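Local coordinates for periplasmic binding protein/LacI transcriptional regulator (PDB 4YLE) that probably captures a simple sugar in the periplasm, in the cleft between two domains, and delivers it to an ABC transporter, at residues D145-A150 against F186-K191; K209-A214 against V239-A244; Q180-G185 against A275-A280. One frame throughout, in Å; residues are numbered along the deposited sequence.

Contact 1. Residues D145-A150 against F186-K191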
loop_
_atom_site.group_PDB
_atom_site.type_symbol
_atom_site.label_atom_id
_atom_site.label_comp_id
_atom_site.label_asym_id
_atom_site.label_seq_id
_atom_site.Cartn_x
_atom_site.Cartn_y
_atom_site.Cartn_z
ATOM N N ASP A 145 2.652 9.058 4.345
ATOM C CA ASP A 145 1.895 10.063 3.632
ATOM C C ASP A 145 2.086 9.738 2.151
ATOM O O ASP A 145 3.147 10.024 1.568
ATOM C CB ASP A 145 2.387 11.469 3.971
ATOM C CG ASP A 145 1.632 12.552 3.226
ATOM O OD1 ASP A 145 1.232 12.305 2.070
ATOM O OD2 ASP A 145 1.445 13.677 3.779
ATOM N N ASN A 146 1.098 9.083 1.557
ATOM C CA ASN A 146 1.254 8.598 0.201
ATOM C C ASN A 146 1.190 9.715 -0.844
ATOM O O ASN A 146 1.555 9.494 -1.981
ATOM C CB ASN A 146 0.197 7.532 -0.113
ATOM C CG ASN A 146 0.564 6.183 0.471
ATOM O OD1 ASN A 146 1.523 5.556 0.020
ATOM N ND2 ASN A 146 -0.153 5.748 1.495
ATOM N N ARG A 147 0.685 10.885 -0.471
ATOM C CA ARG A 147 0.621 11.992 -1.435
ATOM C C ARG A 147 2.029 12.558 -1.581
ATOM O O ARG A 147 2.534 12.712 -2.682
ATOM C CB ARG A 147 -0.384 13.044 -0.986
ATOM C CG ARG A 147 -0.666 14.142 -2.006
ATOM C CD ARG A 147 -1.813 15.067 -1.600
ATOM N NE ARG A 147 -2.186 15.906 -2.741
ATOM C CZ ARG A 147 -3.357 16.505 -2.910
ATOM N NH1 ARG A 147 -4.318 16.409 -1.999
ATOM N NH2 ARG A 147 -3.557 17.225 -4.009
ATOM N N LYS A 148 2.690 12.800 -0.451
ATOM C CA LYS A 148 4.096 13.213 -0.499
ATOM C C LYS A 148 4.986 12.160 -1.140
ATOM O O LYS A 148 5.916 12.502 -1.863
ATOM C CB LYS A 148 4.618 13.515 0.909
ATOM C CG LYS A 148 4.017 14.740 1.561
ATOM C CD LYS A 148 4.566 14.917 2.962
ATOM C CE LYS A 148 3.976 16.170 3.651
ATOM N NZ LYS A 148 4.469 16.363 5.051
ATOM N N GLY A 149 4.726 10.872 -0.847
ATOM C CA GLY A 149 5.504 9.794 -1.412
ATOM C C GLY A 149 5.407 9.767 -2.931
ATOM O O GLY A 149 6.430 9.809 -3.612
ATOM N N ALA A 150 4.183 9.736 -3.451
ATOM C CA ALA A 150 3.953 9.735 -4.893
ATOM C C ALA A 150 4.511 11.007 -5.527
ATOM O O ALA A 150 5.006 10.964 -6.627
ATOM C CB ALA A 150 2.461 9.585 -5.196
ATOM N N PHE A 186 0.834 12.053 -7.668
ATOM C CA PHE A 186 1.253 11.974 -9.062
ATOM C C PHE A 186 0.695 13.169 -9.837
ATOM O O PHE A 186 1.407 13.826 -10.586
ATOM C CB PHE A 186 0.776 10.659 -9.685
ATOM C CG PHE A 186 1.596 9.425 -9.317
ATOM C CD1 PHE A 186 2.978 9.473 -9.183
ATOM C CD2 PHE A 186 0.996 8.172 -9.275
ATOM C CE1 PHE A 186 3.713 8.331 -8.910
ATOM C CE2 PHE A 186 1.742 7.017 -8.989
ATOM C CZ PHE A 186 3.082 7.101 -8.831
ATOM N N GLN A 187 -0.585 13.454 -9.650
ATOM C CA GLN A 187 -1.207 14.599 -10.327
ATOM C C GLN A 187 -0.491 15.908 -9.930
ATOM O O GLN A 187 -0.232 16.744 -10.757
ATOM C CB GLN A 187 -2.698 14.715 -10.001
ATOM C CG GLN A 187 -3.579 13.540 -10.400
ATOM C CD GLN A 187 -4.367 13.761 -11.665
ATOM O OE1 GLN A 187 -3.976 14.533 -12.543
ATOM N NE2 GLN A 187 -5.498 13.084 -11.762
ATOM N N ASP A 188 -0.151 16.062 -8.651
ATOM C CA ASP A 188 0.530 17.262 -8.174
ATOM C C ASP A 188 1.832 17.475 -8.919
ATOM O O ASP A 188 2.160 18.589 -9.339
ATOM C CB ASP A 188 0.848 17.147 -6.677
ATOM C CG ASP A 188 -0.404 17.107 -5.783
ATOM O OD1 ASP A 188 -1.509 17.522 -6.225
ATOM O OD2 ASP A 188 -0.233 16.717 -4.579
ATOM N N ALA A 189 2.584 16.387 -9.071
ATOM C CA ALA A 189 3.880 16.445 -9.742
ATOM C C ALA A 189 3.731 16.849 -11.204
ATOM O O ALA A 189 4.470 17.713 -11.708
ATOM C CB ALA A 189 4.566 15.104 -9.624
HETATM N N MSE A 190 2.774 16.222 -11.882
HETATM C CA MSE A 190 2.550 16.496 -13.294
HETATM C C MSE A 190 2.092 17.932 -13.527
HETATM O O MSE A 190 2.597 18.594 -14.435
HETATM C CB MSE A 190 1.548 15.505 -13.857
HETATM C CG MSE A 190 2.084 14.052 -13.852
HETATM SE SE MSE A 190 3.774 13.820 -14.862
HETATM C CE MSE A 190 5.068 14.027 -13.367
ATOM N N LYS A 191 1.156 18.417 -12.702
ATOM C CA LYS A 191 0.745 19.835 -12.740
ATOM C C LYS A 191 1.911 20.809 -12.584
ATOM O O LYS A 191 2.036 21.783 -13.321
ATOM C CB LYS A 191 -0.247 20.150 -11.624
ATOM C CG LYS A 191 -1.679 19.661 -11.765
ATOM C CD LYS A 191 -2.447 19.992 -10.466
ATOM C CE LYS A 191 -3.948 19.751 -10.558
ATOM N NZ LYS A 191 -4.304 18.499 -11.269
#
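With its CG swung anti to the backbone N (chi1 -172°) and the chain stretched out to NE, R147 reaches from the first turn of helix 146-160 to D188, whose CG lies beside its own backbone N on helix 177-193. The two side chains cross at about a right angle, yet their flat ends lie nearly coplanar, 15° apart. Arginine approaches side-on: R147 NE donates to D188 OD2 at 2.8 Å, and R147 NH2 donates to D188 OD1 at 3.0 Å. The latter bond is almost straight, at 174°, and uses the syn lone pair. This paired grip fixes the rotation of both groups at an outer edge of the interface. On the buried side A150, small enough for close helix packing, sets its CB over one face of the F186 ring, 4.1 Å from the centroid, in a CH-pi contact; F186 also packs on V153 and I169. D145 is the N-cap of helix 146-160: K148 N donates to D145 OD1 at 3.0 Å from above the carboxylate plane, and R147 N does so weakly. A side-on arginine-aspartate salt bridge at the surface and apolar packing inside thus join two helices of the alpha/beta fold shared by periplasmic binding proteins.

Contact 2. Residues K209-A214 against V239-A244; sequences KGNAVA and VSAVRA
The flat amide of N211 meets the second helix through its nitrogen: N211 ND2 lies 3.5 Å from S240 CB and 3.6 Å from A241 CB. It also comes close to A241 N, but both are donors and no bond forms between them. The hydrogens of the amide go elsewhere, to the carbonyl oxygen of G237 one turn earlier on helix 232-244 and to a water 2.9 Å from N211 ND2. That water in turn donates a weak, long bond to S240 O. Asparagine suits this place because its short side chain, with CG anti to the backbone N (chi1 174°), carries a donor across to the backbone carbonyl of the next helix. Deeper in, A214 CB and A241 CB meet at 3.6 Å, and their small methyls permit the segment axes to approach to 8.3 Å at a crossing angle of -40°. S240, at the exposed margin, turns its OG back to a weak bond with I236 O in its own helix. A214 and V242 both rest on L227, while A241 also touches S215 and L218 of helix 207-220. The two helices, 207-220 and 232-244, therefore pack side by side against strand 226-229, which lies between them in the chain.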
loop_
_atom_site.group_PDB
_atom_site.type_symbol
_atom_site.label_atom_id
_atom_site.label_comp_id
_atom_site.label_asym_id
_atom_site.label_seq_id
_atom_site.Cartn_x
_atom_site.Cartn_y
_atom_site.Cartn_z
ATOM N N LYS A 209 -4.120 -6.701 -14.388
ATOM C CA LYS A 209 -5.025 -5.570 -14.589
ATOM C C LYS A 209 -4.218 -4.279 -14.915
ATOM O O LYS A 209 -4.635 -3.511 -15.775
ATOM C CB LYS A 209 -5.920 -5.391 -13.371
ATOM C CG LYS A 209 -6.965 -4.300 -13.512
ATOM C CD LYS A 209 -8.081 -4.677 -14.439
ATOM C CE LYS A 209 -9.080 -3.540 -14.529
ATOM N NZ LYS A 209 -10.189 -3.844 -15.463
ATOM N N GLY A 210 -3.067 -4.064 -14.261
ATOM C CA GLY A 210 -2.181 -2.951 -14.592
ATOM C C GLY A 210 -1.739 -2.985 -16.044
ATOM O O GLY A 210 -1.728 -1.943 -16.737
ATOM N N ASN A 211 -1.375 -4.186 -16.503
ATOM C CA ASN A 211 -0.975 -4.401 -17.886
ATOM C C ASN A 211 -2.104 -4.051 -18.827
ATOM O O ASN A 211 -1.887 -3.389 -19.856
ATOM C CB ASN A 211 -0.539 -5.855 -18.104
ATOM C CG ASN A 211 -0.253 -6.164 -19.562
ATOM O OD1 ASN A 211 -1.086 -6.748 -20.248
ATOM N ND2 ASN A 211 0.924 -5.766 -20.040
ATOM N N ALA A 212 -3.318 -4.486 -18.503
ATOM C CA ALA A 212 -4.448 -4.249 -19.402
ATOM C C ALA A 212 -4.703 -2.758 -19.546
ATOM O O ALA A 212 -4.899 -2.256 -20.662
ATOM C CB ALA A 212 -5.711 -4.947 -18.911
ATOM N N VAL A 213 -4.734 -2.052 -18.415
ATOM C CA VAL A 213 -4.867 -0.586 -18.404
ATOM C C VAL A 213 -3.758 0.148 -19.148
ATOM O O VAL A 213 -4.042 1.050 -19.929
ATOM C CB VAL A 213 -4.917 -0.086 -16.948
ATOM C CG1 VAL A 213 -4.823 1.454 -16.865
ATOM C CG2 VAL A 213 -6.210 -0.583 -16.328
ATOM N N ALA A 214 -2.503 -0.199 -18.884
ATOM C CA ALA A 214 -1.374 0.426 -19.568
ATOM C C ALA A 214 -1.505 0.243 -21.083
ATOM O O ALA A 214 -1.265 1.169 -21.869
ATOM C CB ALA A 214 -0.049 -0.159 -19.070
ATOM N N VAL A 239 5.397 -2.063 -17.748
ATOM C CA VAL A 239 6.623 -2.405 -18.464
ATOM C C VAL A 239 6.353 -3.445 -19.576
ATOM O O VAL A 239 6.787 -3.275 -20.729
ATOM C CB VAL A 239 7.714 -2.928 -17.467
ATOM C CG1 VAL A 239 8.840 -3.680 -18.183
ATOM C CG2 VAL A 239 8.279 -1.775 -16.725
ATOM N N SER A 240 5.581 -4.487 -19.272
ATOM C CA SER A 240 5.174 -5.445 -20.299
ATOM C C SER A 240 4.364 -4.813 -21.422
ATOM O O SER A 240 4.518 -5.180 -22.597
ATOM C CB SER A 240 4.350 -6.575 -19.680
ATOM O OG SER A 240 5.154 -7.342 -18.800
ATOM N N ALA A 241 3.477 -3.890 -21.071
ATOM C CA ALA A 241 2.634 -3.267 -22.089
ATOM C C ALA A 241 3.478 -2.373 -23.001
ATOM O O ALA A 241 3.267 -2.335 -24.217
ATOM C CB ALA A 241 1.493 -2.461 -21.429
ATOM N N VAL A 242 4.418 -1.640 -22.404
ATOM C CA VAL A 242 5.297 -0.762 -23.164
ATOM C C VAL A 242 6.122 -1.589 -24.140
ATOM O O VAL A 242 6.193 -1.253 -25.307
ATOM C CB VAL A 242 6.206 0.068 -22.221
ATOM C CG1 VAL A 242 7.280 0.795 -22.972
ATOM C CG2 VAL A 242 5.369 1.084 -21.451
ATOM N N ARG A 243 6.727 -2.672 -23.650
ATOM C CA ARG A 243 7.473 -3.597 -24.531
ATOM C C ARG A 243 6.591 -4.121 -25.678
ATOM O O ARG A 243 7.005 -4.130 -26.841
ATOM C CB ARG A 243 8.025 -4.762 -23.718
ATOM C CG ARG A 243 8.884 -5.764 -24.569
ATOM C CD ARG A 243 9.097 -7.101 -23.848
ATOM N NE ARG A 243 10.115 -7.981 -24.465
ATOM C CZ ARG A 243 9.860 -8.993 -25.308
ATOM N NH1 ARG A 243 8.617 -9.276 -25.685
ATOM N NH2 ARG A 243 10.859 -9.732 -25.787
ATOM N N ALA A 244 5.372 -4.543 -25.366
ATOM C CA ALA A 244 4.496 -5.136 -26.373
ATOM C C ALA A 244 4.105 -4.111 -27.450
ATOM O O ALA A 244 3.794 -4.481 -28.598
ATOM C CB ALA A 244 3.271 -5.710 -25.718
HETATM O O HOH W 1 1.343 -6.553 -22.769
#

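Contact 3. Residues Q180-G185 against A275-A280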
loop_
_atom_site.group_PDB
_atom_site.type_symbol
_atom_site.label_atom_id
_atom_site.label_comp_id
_atom_site.label_asym_id
_atom_site.label_seq_id
_atom_site.Cartn_x
_atom_site.Cartn_y
_atom_site.Cartn_z
ATOM N N GLN A 180 -5.889 6.618 -3.662
ATOM C CA GLN A 180 -6.300 7.975 -3.961
ATOM C C GLN A 180 -5.208 8.971 -3.730
ATOM O O GLN A 180 -5.017 9.891 -4.514
ATOM C CB GLN A 180 -7.525 8.335 -3.116
ATOM C CG GLN A 180 -8.713 7.477 -3.436
ATOM C CD GLN A 180 -9.785 7.497 -2.363
ATOM O OE1 GLN A 180 -9.704 8.245 -1.385
ATOM N NE2 GLN A 180 -10.793 6.653 -2.534
ATOM N N GLN A 181 -4.470 8.797 -2.645
ATOM C CA GLN A 181 -3.445 9.765 -2.302
ATOM C C GLN A 181 -2.232 9.640 -3.209
ATOM O O GLN A 181 -1.586 10.652 -3.497
ATOM C CB GLN A 181 -3.074 9.600 -0.845
ATOM C CG GLN A 181 -4.258 9.930 0.053
ATOM C CD GLN A 181 -4.731 11.364 -0.149
ATOM O OE1 GLN A 181 -5.808 11.633 -0.711
ATOM N NE2 GLN A 181 -3.896 12.286 0.247
ATOM N N ARG A 182 -1.933 8.433 -3.699
ATOM C CA ARG A 182 -0.835 8.314 -4.663
ATOM C C ARG A 182 -1.221 8.966 -5.965
ATOM O O ARG A 182 -0.426 9.673 -6.573
ATOM C CB ARG A 182 -0.439 6.851 -4.909
ATOM C CG ARG A 182 0.270 6.323 -3.675
ATOM C CD ARG A 182 0.809 4.923 -3.850
ATOM N NE ARG A 182 0.934 4.361 -2.520
ATOM C CZ ARG A 182 0.890 3.071 -2.234
ATOM N NH1 ARG A 182 0.758 2.171 -3.203
ATOM N NH2 ARG A 182 0.987 2.689 -0.970
ATOM N N THR A 183 -2.448 8.731 -6.409
ATOM C CA THR A 183 -2.877 9.389 -7.625
ATOM C C THR A 183 -2.797 10.920 -7.463
ATOM O O THR A 183 -2.347 11.625 -8.359
ATOM C CB THR A 183 -4.303 8.928 -8.034
ATOM O OG1 THR A 183 -4.208 7.546 -8.452
ATOM C CG2 THR A 183 -4.872 9.801 -9.176
ATOM N N ALA A 184 -3.206 11.433 -6.317
ATOM C CA ALA A 184 -3.155 12.866 -6.093
ATOM C C ALA A 184 -1.712 13.402 -6.104
ATOM O O ALA A 184 -1.446 14.437 -6.709
ATOM C CB ALA A 184 -3.851 13.204 -4.773
ATOM N N GLY A 185 -0.781 12.690 -5.449
ATOM C CA GLY A 185 0.630 13.074 -5.482
ATOM C C GLY A 185 1.196 13.075 -6.894
ATOM O O GLY A 185 1.935 13.986 -7.282
ATOM N N ALA A 275 9.544 3.917 -5.025
ATOM C CA ALA A 275 9.705 4.527 -3.699
ATOM C C ALA A 275 9.690 3.425 -2.691
ATOM O O ALA A 275 8.949 2.444 -2.846
ATOM C CB ALA A 275 8.610 5.533 -3.398
ATOM N N ASP A 276 10.494 3.578 -1.642
ATOM C CA ASP A 276 10.466 2.612 -0.561
ATOM C C ASP A 276 9.630 3.213 0.555
ATOM O O ASP A 276 9.930 4.293 1.046
ATOM C CB ASP A 276 11.871 2.267 -0.087
ATOM C CG ASP A 276 11.938 0.923 0.623
ATOM O OD1 ASP A 276 10.936 0.537 1.254
ATOM O OD2 ASP A 276 12.980 0.249 0.555
ATOM N N GLN A 277 8.556 2.519 0.911
ATOM C CA GLN A 277 7.673 2.943 2.014
ATOM C C GLN A 277 7.787 1.986 3.187
ATOM O O GLN A 277 6.961 2.024 4.114
ATOM C CB GLN A 277 6.209 3.059 1.561
ATOM C CG GLN A 277 5.629 1.748 1.041
ATOM C CD GLN A 277 4.109 1.718 0.986
ATOM O OE1 GLN A 277 3.446 2.269 1.848
ATOM N NE2 GLN A 277 3.555 1.049 -0.021
ATOM N N TYR A 278 8.811 1.138 3.161
ATOM C CA TYR A 278 9.227 0.405 4.347
ATOM C C TYR A 278 8.124 -0.448 4.977
ATOM O O TYR A 278 7.629 -0.213 6.106
ATOM C CB TYR A 278 9.809 1.405 5.328
ATOM C CG TYR A 278 10.932 2.195 4.669
ATOM C CD1 TYR A 278 12.084 1.553 4.244
ATOM C CD2 TYR A 278 10.848 3.566 4.481
ATOM C CE1 TYR A 278 13.119 2.257 3.632
ATOM C CE2 TYR A 278 11.895 4.282 3.881
ATOM C CZ TYR A 278 13.016 3.620 3.459
ATOM O OH TYR A 278 14.072 4.319 2.873
ATOM N N ALA A 279 7.802 -1.503 4.257
ATOM C CA ALA A 279 6.781 -2.451 4.671
ATOM C C ALA A 279 7.019 -3.059 6.050
ATOM O O ALA A 279 6.103 -3.137 6.890
ATOM C CB ALA A 279 6.680 -3.535 3.644
ATOM N N ALA A 280 8.241 -3.522 6.272
ATOM C CA ALA A 280 8.582 -4.212 7.488
ATOM C C ALA A 280 8.447 -3.215 8.635
ATOM O O ALA A 280 7.966 -3.563 9.688
ATOM C CB ALA A 280 9.984 -4.761 7.420
HETATM O O HOH W 2 0.691 2.939 2.047
#
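The ligand cleft of the periplasmic binding protein is where R182 and Q277 meet, the first from helix 177-193 of one domain and the second from the connection that leaves strand 274-276 for helix 279-295. The long R182 chain, extended from CG to NE, brings its guanidinium to the amide of Q277, which reaches back with CG in the crowded position between backbone N and carbonyl carbon (chi1 60°). The side chains cross at about a right angle, and the guanidinium and amide planes are perpendicular. R182 NH2 comes to 3.2 Å from Q277 NE2, but the two are donors and make no hydrogen bond. A water lies between them, in the guanidinium plane, accepting weakly from R182 NH2 at 3.0 Å and standing 2.8 Å from Q277 OE1, one of several acceptors competing for its protons. Other partners set both groups: N146 OD1 accepts from R182 NE and G230 O from R182 NH1, while D257 OD1 accepts from Q277 NE2. Next to Q277, D276 OD1 accepts from Y278 N at 2.9 Å, an Asx turn that shapes the chain just before helix 279-295. The bound molecule, of unknown identity, takes hydrogen bonds from R182 NH1 and Q277 NE2. Arginine offers five N-H bonds in one plane, while glutamine pairs an NH2 donor with a carbonyl acceptor. Two donors turned toward one molecule would suit a ligand rich in oxygen acceptors, as a sugar is, though this one does not settle the natural ligand.

Overall arrangement
Following the chain from the N terminus, strand 141-144 leads into 145-150, and contact 1 closes the first loop when helix 177-193 returns to helix 146-160. Before that closure, 180-185 on the same helix has opened contact 3, so the segments of contacts 1 and 3 alternate and the two cross. They also touch, where A150 CB packs on R182 O. Contact 2 opens and closes later, wholly within the span between 180-185 and 275-280, its centre about 22 Å from that of contact 1 and about 21 Å from that of contact 3. Contacts 1 and 2 each pair helices around the four-stranded parallel sheet, whereas contact 3 ties that half to the turn after strand 274-276, an edge strand of the seven-stranded sheet.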